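Local coordinates for protein prophenoloxidase b (PDB 3WKY) that is the precursor of a type 3 copper phenoloxidase that probably oxidises phenols, and carries a dicopper-dioxygen centre, at residues D125-P128 with G129-P132; T136-P139 with D140-V143; M235-S239 with L240-P244. All coordinates share one frame; numbering follows the deposited sequence.

Interaction 1 (D125-P128 with G129-P132); sequences DLSP and GDTP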
loop_
_atom_site.group_PDB
_atom_site.type_symbol
_atom_site.label_atom_id
_atom_site.label_comp_id
_atom_site.label_asym_id
_atom_site.label_seq_id
_atom_site.Cartn_x
_atom_site.Cartn_y
_atom_site.Cartn_z
ATOM N N ASP A 125 50.572 -5.290 32.981
ATOM C CA ASP A 125 51.110 -4.385 33.994
ATOM C C ASP A 125 50.220 -3.168 34.224
ATOM O O ASP A 125 50.578 -2.255 34.981
ATOM C CB ASP A 125 52.553 -3.969 33.664
ATOM C CG ASP A 125 52.691 -3.346 32.288
ATOM O OD1 ASP A 125 51.691 -3.302 31.531
ATOM O OD2 ASP A 125 53.816 -2.909 31.958
ATOM N N LEU A 126 49.056 -3.172 33.575
ATOM C CA LEU A 126 48.071 -2.104 33.737
ATOM C C LEU A 126 46.748 -2.682 34.217
ATOM O O LEU A 126 46.407 -3.820 33.895
ATOM C CB LEU A 126 47.861 -1.355 32.411
ATOM C CG LEU A 126 49.022 -0.520 31.870
ATOM C CD1 LEU A 126 48.608 0.169 30.569
ATOM C CD2 LEU A 126 49.464 0.499 32.914
ATOM N N SER A 127 46.020 -1.904 35.012
ATOM C CA SER A 127 44.712 -2.310 35.518
ATOM C C SER A 127 43.627 -1.351 35.025
ATOM O O SER A 127 43.732 -0.138 35.214
ATOM C CB SER A 127 44.718 -2.333 37.048
ATOM O OG SER A 127 43.397 -2.329 37.562
ATOM N N PRO A 128 42.560 -1.900 34.418
ATOM C CA PRO A 128 41.474 -1.091 33.836
ATOM C C PRO A 128 40.819 -0.202 34.887
ATOM O O PRO A 128 40.303 0.876 34.569
ATOM C CB PRO A 128 40.470 -2.146 33.345
ATOM C CG PRO A 128 41.268 -3.408 33.206
ATOM C CD PRO A 128 42.330 -3.347 34.264
ATOM N N GLY A 129 40.854 -0.646 36.145
ATOM C CA GLY A 129 40.330 0.144 37.242
ATOM C C GLY A 129 41.063 1.466 37.429
ATOM O O GLY A 129 40.551 2.379 38.081
ATOM N N ASP A 130 42.254 1.576 36.849
ATOM C CA ASP A 130 43.039 2.802 36.949
ATOM C C ASP A 130 42.795 3.770 35.786
ATOM O O ASP A 130 43.400 4.840 35.733
ATOM C CB ASP A 130 44.535 2.473 37.032
ATOM C CG ASP A 130 44.894 1.716 38.303
ATOM O OD1 ASP A 130 44.278 2.006 39.344
ATOM O OD2 ASP A 130 45.777 0.834 38.254
ATOM N N THR A 131 41.928 3.399 34.844
ATOM C CA THR A 131 41.581 4.334 33.773
ATOM C C THR A 131 40.620 5.375 34.334
ATOM O O THR A 131 39.850 5.080 35.244
ATOM C CB THR A 131 40.949 3.631 32.552
ATOM O OG1 THR A 131 39.767 2.935 32.959
ATOM C CG2 THR A 131 41.918 2.647 31.941
ATOM N N PRO A 132 40.663 6.608 33.804
ATOM C CA PRO A 132 39.715 7.612 34.299
ATOM C C PRO A 132 38.299 7.250 33.865
ATOM O O PRO A 132 38.154 6.576 32.844
ATOM C CB PRO A 132 40.161 8.899 33.594
ATOM C CG PRO A 132 40.920 8.434 32.385
ATOM C CD PRO A 132 41.585 7.154 32.790
HETATM O O HOH W 1 47.215 0.337 36.226
#

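Interaction 2 (T136-P139 with D140-V143); sequences TVLP and DRFV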
loop_
_atom_site.group_PDB
_atom_site.type_symbol
_atom_site.label_atom_id
_atom_site.label_comp_id
_atom_site.label_asym_id
_atom_site.label_seq_id
_atom_site.Cartn_x
_atom_site.Cartn_y
_atom_site.Cartn_z
ATOM N N THR A 136 34.475 11.868 32.527
ATOM C CA THR A 136 35.421 12.934 32.880
ATOM C C THR A 136 36.386 13.233 31.736
ATOM O O THR A 136 37.054 14.264 31.735
ATOM C CB THR A 136 36.246 12.578 34.138
ATOM O OG1 THR A 136 37.158 11.517 33.819
ATOM C CG2 THR A 136 35.327 12.154 35.266
ATOM N N VAL A 137 36.447 12.319 30.769
ATOM C CA VAL A 137 37.341 12.418 29.617
ATOM C C VAL A 137 36.595 12.925 28.377
ATOM O O VAL A 137 37.098 13.773 27.641
ATOM C CB VAL A 137 37.972 11.039 29.300
ATOM C CG1 VAL A 137 38.762 11.077 28.002
ATOM C CG2 VAL A 137 38.859 10.586 30.447
ATOM N N LEU A 138 35.391 12.400 28.150
ATOM C CA LEU A 138 34.573 12.818 27.005
ATOM C C LEU A 138 33.181 13.224 27.473
ATOM O O LEU A 138 32.199 12.565 27.136
ATOM C CB LEU A 138 34.449 11.679 25.979
ATOM C CG LEU A 138 35.663 11.287 25.138
ATOM C CD1 LEU A 138 35.359 10.077 24.257
ATOM C CD2 LEU A 138 36.134 12.455 24.277
ATOM N N PRO A 139 33.082 14.303 28.269
ATOM C CA PRO A 139 31.753 14.668 28.766
ATOM C C PRO A 139 30.743 14.972 27.653
ATOM O O PRO A 139 29.543 14.816 27.900
ATOM C CB PRO A 139 32.017 15.924 29.623
ATOM C CG PRO A 139 33.387 16.383 29.250
ATOM C CD PRO A 139 34.140 15.178 28.815
ATOM N N ASP A 140 31.213 15.371 26.472
ATOM C CA ASP A 140 30.318 15.693 25.355
ATOM C C ASP A 140 29.470 14.489 24.926
ATOM O O ASP A 140 28.426 14.666 24.288
ATOM C CB ASP A 140 31.103 16.215 24.145
ATOM C CG ASP A 140 31.998 15.148 23.522
ATOM O OD1 ASP A 140 31.500 14.319 22.728
ATOM O OD2 ASP A 140 33.209 15.126 23.822
ATOM N N ARG A 141 29.918 13.279 25.267
ATOM C CA ARG A 141 29.190 12.059 24.903
ATOM C C ARG A 141 28.001 11.773 25.801
ATOM O O ARG A 141 27.176 10.921 25.465
ATOM C CB ARG A 141 30.118 10.829 24.897
ATOM C CG ARG A 141 31.280 10.893 23.902
ATOM C CD ARG A 141 30.833 10.860 22.437
ATOM N NE ARG A 141 31.891 10.333 21.579
ATOM C CZ ARG A 141 32.839 11.072 21.000
ATOM N NH1 ARG A 141 32.885 12.388 21.185
ATOM N NH2 ARG A 141 33.755 10.492 20.239
ATOM N N PHE A 142 27.897 12.479 26.932
ATOM C CA PHE A 142 26.914 12.135 27.957
ATOM C C PHE A 142 26.020 13.308 28.359
ATOM O O PHE A 142 24.972 13.115 28.974
ATOM C CB PHE A 142 27.626 11.575 29.205
ATOM C CG PHE A 142 28.603 10.484 28.894
ATOM C CD1 PHE A 142 28.169 9.167 28.745
ATOM C CD2 PHE A 142 29.948 10.771 28.725
ATOM C CE1 PHE A 142 29.061 8.161 28.441
ATOM C CE2 PHE A 142 30.853 9.763 28.417
ATOM C CZ PHE A 142 30.404 8.453 28.278
ATOM N N VAL A 143 26.448 14.517 28.013
ATOM C CA VAL A 143 25.794 15.744 28.471
ATOM C C VAL A 143 25.237 16.483 27.249
ATOM O O VAL A 143 25.939 16.622 26.251
ATOM C CB VAL A 143 26.818 16.646 29.210
ATOM C CG1 VAL A 143 26.189 17.959 29.647
ATOM C CG2 VAL A 143 27.420 15.899 30.413
#

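Interaction 3 (M235-S239 with L240-P244); sequences MERLS and LNLKP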
loop_
_atom_site.group_PDB
_atom_site.type_symbol
_atom_site.label_atom_id
_atom_site.label_comp_id
_atom_site.label_asym_id
_atom_site.label_seq_id
_atom_site.Cartn_x
_atom_site.Cartn_y
_atom_site.Cartn_z
ATOM N N MET A 235 12.853 -4.953 32.664
ATOM C CA MET A 235 12.369 -4.814 34.023
ATOM C C MET A 235 12.116 -3.355 34.342
ATOM O O MET A 235 11.181 -3.012 35.069
ATOM C CB MET A 235 13.360 -5.431 35.015
ATOM C CG MET A 235 13.627 -6.876 34.706
ATOM S SD MET A 235 14.626 -7.706 35.963
ATOM C CE MET A 235 15.185 -9.052 34.940
ATOM N N GLU A 236 12.942 -2.487 33.775
ATOM C CA GLU A 236 12.743 -1.067 33.944
ATOM C C GLU A 236 11.452 -0.640 33.211
ATOM O O GLU A 236 10.663 0.166 33.736
ATOM C CB GLU A 236 13.980 -0.326 33.412
ATOM C CG GLU A 236 14.289 0.981 34.082
ATOM C CD GLU A 236 14.822 0.857 35.512
ATOM O OE1 GLU A 236 15.062 -0.268 36.038
ATOM O OE2 GLU A 236 14.991 1.930 36.118
ATOM N N ARG A 237 11.223 -1.185 32.013
ATOM C CA ARG A 237 10.004 -0.849 31.262
ATOM C C ARG A 237 8.745 -1.278 32.033
ATOM O O ARG A 237 7.794 -0.506 32.174
ATOM C CB ARG A 237 10.029 -1.474 29.861
ATOM C CG ARG A 237 11.175 -0.932 28.971
ATOM C CD ARG A 237 11.204 -1.611 27.593
ATOM N NE ARG A 237 10.051 -1.218 26.777
ATOM C CZ ARG A 237 9.998 -0.118 26.024
ATOM N NH1 ARG A 237 11.023 0.728 25.981
ATOM N NH2 ARG A 237 8.900 0.155 25.328
ATOM N N LEU A 238 8.743 -2.508 32.531
ATOM C CA LEU A 238 7.610 -2.982 33.336
ATOM C C LEU A 238 7.389 -2.084 34.560
ATOM O O LEU A 238 6.241 -1.796 34.927
ATOM C CB LEU A 238 7.790 -4.454 33.749
ATOM C CG LEU A 238 7.706 -5.469 32.596
ATOM C CD1 LEU A 238 8.172 -6.859 33.036
ATOM C CD2 LEU A 238 6.285 -5.550 32.031
ATOM N N SER A 239 8.480 -1.628 35.178
ATOM C CA SER A 239 8.388 -0.719 36.328
ATOM C C SER A 239 7.699 0.587 35.975
ATOM O O SER A 239 7.178 1.278 36.845
ATOM C CB SER A 239 9.777 -0.394 36.897
ATOM O OG SER A 239 10.438 -1.555 37.371
ATOM N N LEU A 240 7.717 0.935 34.693
ATOM C CA LEU A 240 7.223 2.222 34.239
ATOM C C LEU A 240 5.878 2.100 33.510
ATOM O O LEU A 240 5.423 3.055 32.868
ATOM C CB LEU A 240 8.271 2.841 33.302
ATOM C CG LEU A 240 9.564 3.278 33.993
ATOM C CD1 LEU A 240 10.697 3.486 32.973
ATOM C CD2 LEU A 240 9.315 4.561 34.741
ATOM N N ASN A 241 5.253 0.928 33.602
ATOM C CA ASN A 241 4.016 0.651 32.862
ATOM C C ASN A 241 4.192 0.739 31.348
ATOM O O ASN A 241 3.260 1.101 30.635
ATOM C CB ASN A 241 2.859 1.555 33.334
ATOM C CG ASN A 241 2.300 1.121 34.679
ATOM O OD1 ASN A 241 2.234 -0.068 34.964
ATOM N ND2 ASN A 241 1.907 2.083 35.514
ATOM N N LEU A 242 5.385 0.409 30.865
ATOM C CA LEU A 242 5.617 0.269 29.425
ATOM C C LEU A 242 5.563 -1.203 29.038
ATOM O O LEU A 242 5.814 -2.081 29.863
ATOM C CB LEU A 242 6.982 0.840 29.034
ATOM C CG LEU A 242 7.182 2.337 29.201
ATOM C CD1 LEU A 242 8.665 2.681 29.055
ATOM C CD2 LEU A 242 6.355 3.094 28.177
ATOM N N LYS A 243 5.246 -1.489 27.783
ATOM C CA LYS A 243 5.304 -2.867 27.304
ATOM C C LYS A 243 6.770 -3.229 27.069
ATOM O O LYS A 243 7.566 -2.360 26.725
ATOM C CB LYS A 243 4.522 -3.003 25.990
ATOM C CG LYS A 243 3.018 -2.771 26.159
ATOM C CD LYS A 243 2.313 -2.581 24.822
ATOM C CE LYS A 243 1.876 -3.906 24.217
ATOM N NZ LYS A 243 3.022 -4.774 23.815
ATOM N N PRO A 244 7.127 -4.508 27.266
ATOM C CA PRO A 244 8.488 -5.008 27.013
ATOM C C PRO A 244 8.922 -4.687 25.593
ATOM O O PRO A 244 8.065 -4.583 24.710
ATOM C CB PRO A 244 8.328 -6.517 27.152
ATOM C CG PRO A 244 7.205 -6.672 28.161
ATOM C CD PRO A 244 6.254 -5.547 27.854
#

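Interaction 1 (D125-P128 with G129-P132)
Two backbone hydrogen bonds, Asp130 N to Ser127 O at 2.8 Å and Thr131 N to Pro128 O at 3.0 Å, wind the loop between helix 109-122 and helix 134-137 into a short 3-10 turn. They start one residue apart, so the two turns overlap.

Side-chain bonds add to this unequally. Thr131 OG1 donates to Pro128 O at 2.7 Å, lying in the carbonyl plane, whereas Thr131 N comes from above that plane. With OG1 set between its own backbone N and carbonyl carbon (chi1 59°), the hydroxyl turns back along the chain to that oxygen. Ser127 OG accepts only a weak, bent bond from Gly129 N.

A water joins the sides, accepting from Ser127 N and donating to Asp130 OD2 at 2.5 Å.

Nonpolar packing is left to outside partners: Thr131 rests on Tyr117 and Tyr120 of helix 109-122. A valine in place of this threonine would probably leave Pro128 O with the backbone bond alone and lose the hydroxyl's hold on the turn. The chemistry is that of a self-bonded turn: two carbonyls take their donors, two backbone N-H groups and a threonine hydroxyl, from within it, and the water ties in the Asp130 carboxylate.

Interaction 2 (T136-P139 with D140-V143)
The guanidinium of Arg141 carries Leu138 CD1 over the centre of one face, 4.2 Å above the plane, while Asp140 OD1 sits at its edge, in plane. The Phe142 ring has Arg141 CB on one face, offset toward the rim, and Leu138 O approaches it obliquely, 3.3 Å from Phe142 CD2.

These groups come together because the chain turns through a short 3-10 segment after helix 134-137. Arg141 N donates to Leu138 O at 3.0 Å and Phe142 N to Pro139 O, both at nearly straight N-H angles but from above the carbonyl planes; Val143 N adds a weak bond to Pro139 O. The turn sets the Leu138 and Arg141 side chains alongside each other, pointing the same way, with Leu138 CB 3.9 Å from Arg141 CG. A bend at chi2 (-67°) then helps carry the arginine head to the leucine methyl and the neighbouring carboxylate.

The salt bridge runs between neighbours in sequence: Arg141 NH1 meets the syn lone pair of Asp140 OD1 at 2.8 Å. Asp140 OD2 has its own partner in the Tyr19 hydroxyl, and Arg141 NE forms a second salt bridge with Glu385. Leu138 CD2 lies 4.0 Å from Asp140 OD2, so the leucine branches touch both charged groups. Phe142 packs on helix 193-205, and Val137 and Leu138 on helix 109-122, so the turn touches both helices.

All six residues that touch are buried, and the ion pair is buried with them. Asp140 and Glu385 together probably more than offset the arginine charge, and a sodium ion lies about 5 Å from the Arg141 side chain. The bonds to these two acids probably fix the rotation of the guanidinium, with the Leu138 methyl packed over one face.

Interaction 3 (M235-S239 with L240-P244)
A Schellman motif ends helix 218-239 here, with Asn241 as its C-prime residue at positive phi (61°). Leu242 N reaches back to Arg237 O at 2.9 Å, and Asn241 N to Leu238 O at 3.2 Å. Arg237 O also takes Leu240 N, the two donors coming from opposite faces of its carbonyl plane. One turn back, Ser239 OG and Ser239 N likewise grip Met235 O from opposite faces.

Past the motif, the chain runs back beside the Arg237 side chain. Arg237 CB packs on Leu242 CB at 3.9 Å, and Leu242 CD1 lies over the centre of one guanidinium face. A bend at chi3 (69°) helps turn the head so that its NE-H edge meets Lys243 O. Arg237 NH1 forms a salt bridge with Glu183, which gives the charge a partner beyond the turn.

An apolar contact adds to this: Leu238 CD2 touches Pro244 CG at 4.1 Å, the two side chains crossing at a slant, and Leu238 also packs on strands 501-509 and 588-598. Asn241 ND2 donates to Asp309 O of the second subunit, so this helix end also takes part in the assembly. Arg237 NE to Lys243 O is 2.7 Å with an N-H angle of 161°, whereas Arg237 NH2 reaches that oxygen only weakly, at 3.2 Å.

How the interactions relate
The three contacts follow one another along the chain without overlap. Interactions 1 and 2 are neighbours, their centres 19 Å apart, and they touch where Pro132 CG packs on Val137 CG2 at 3.6 Å; both also lie against helix 109-122. Interaction 3 stands apart, its nearest atoms about 24 Å from interaction 1 and about 17 Å from interaction 2, and it lies across the chain's centre from interaction 1. None of the three supplies a residue of the dicopper-dioxygen pocket, yet two are tied to helices that do: Phe142 of interaction 2 packs on helix 193-205, which carries His199 and His203, and interaction 3 forms the end of helix 218-239, which carries His226.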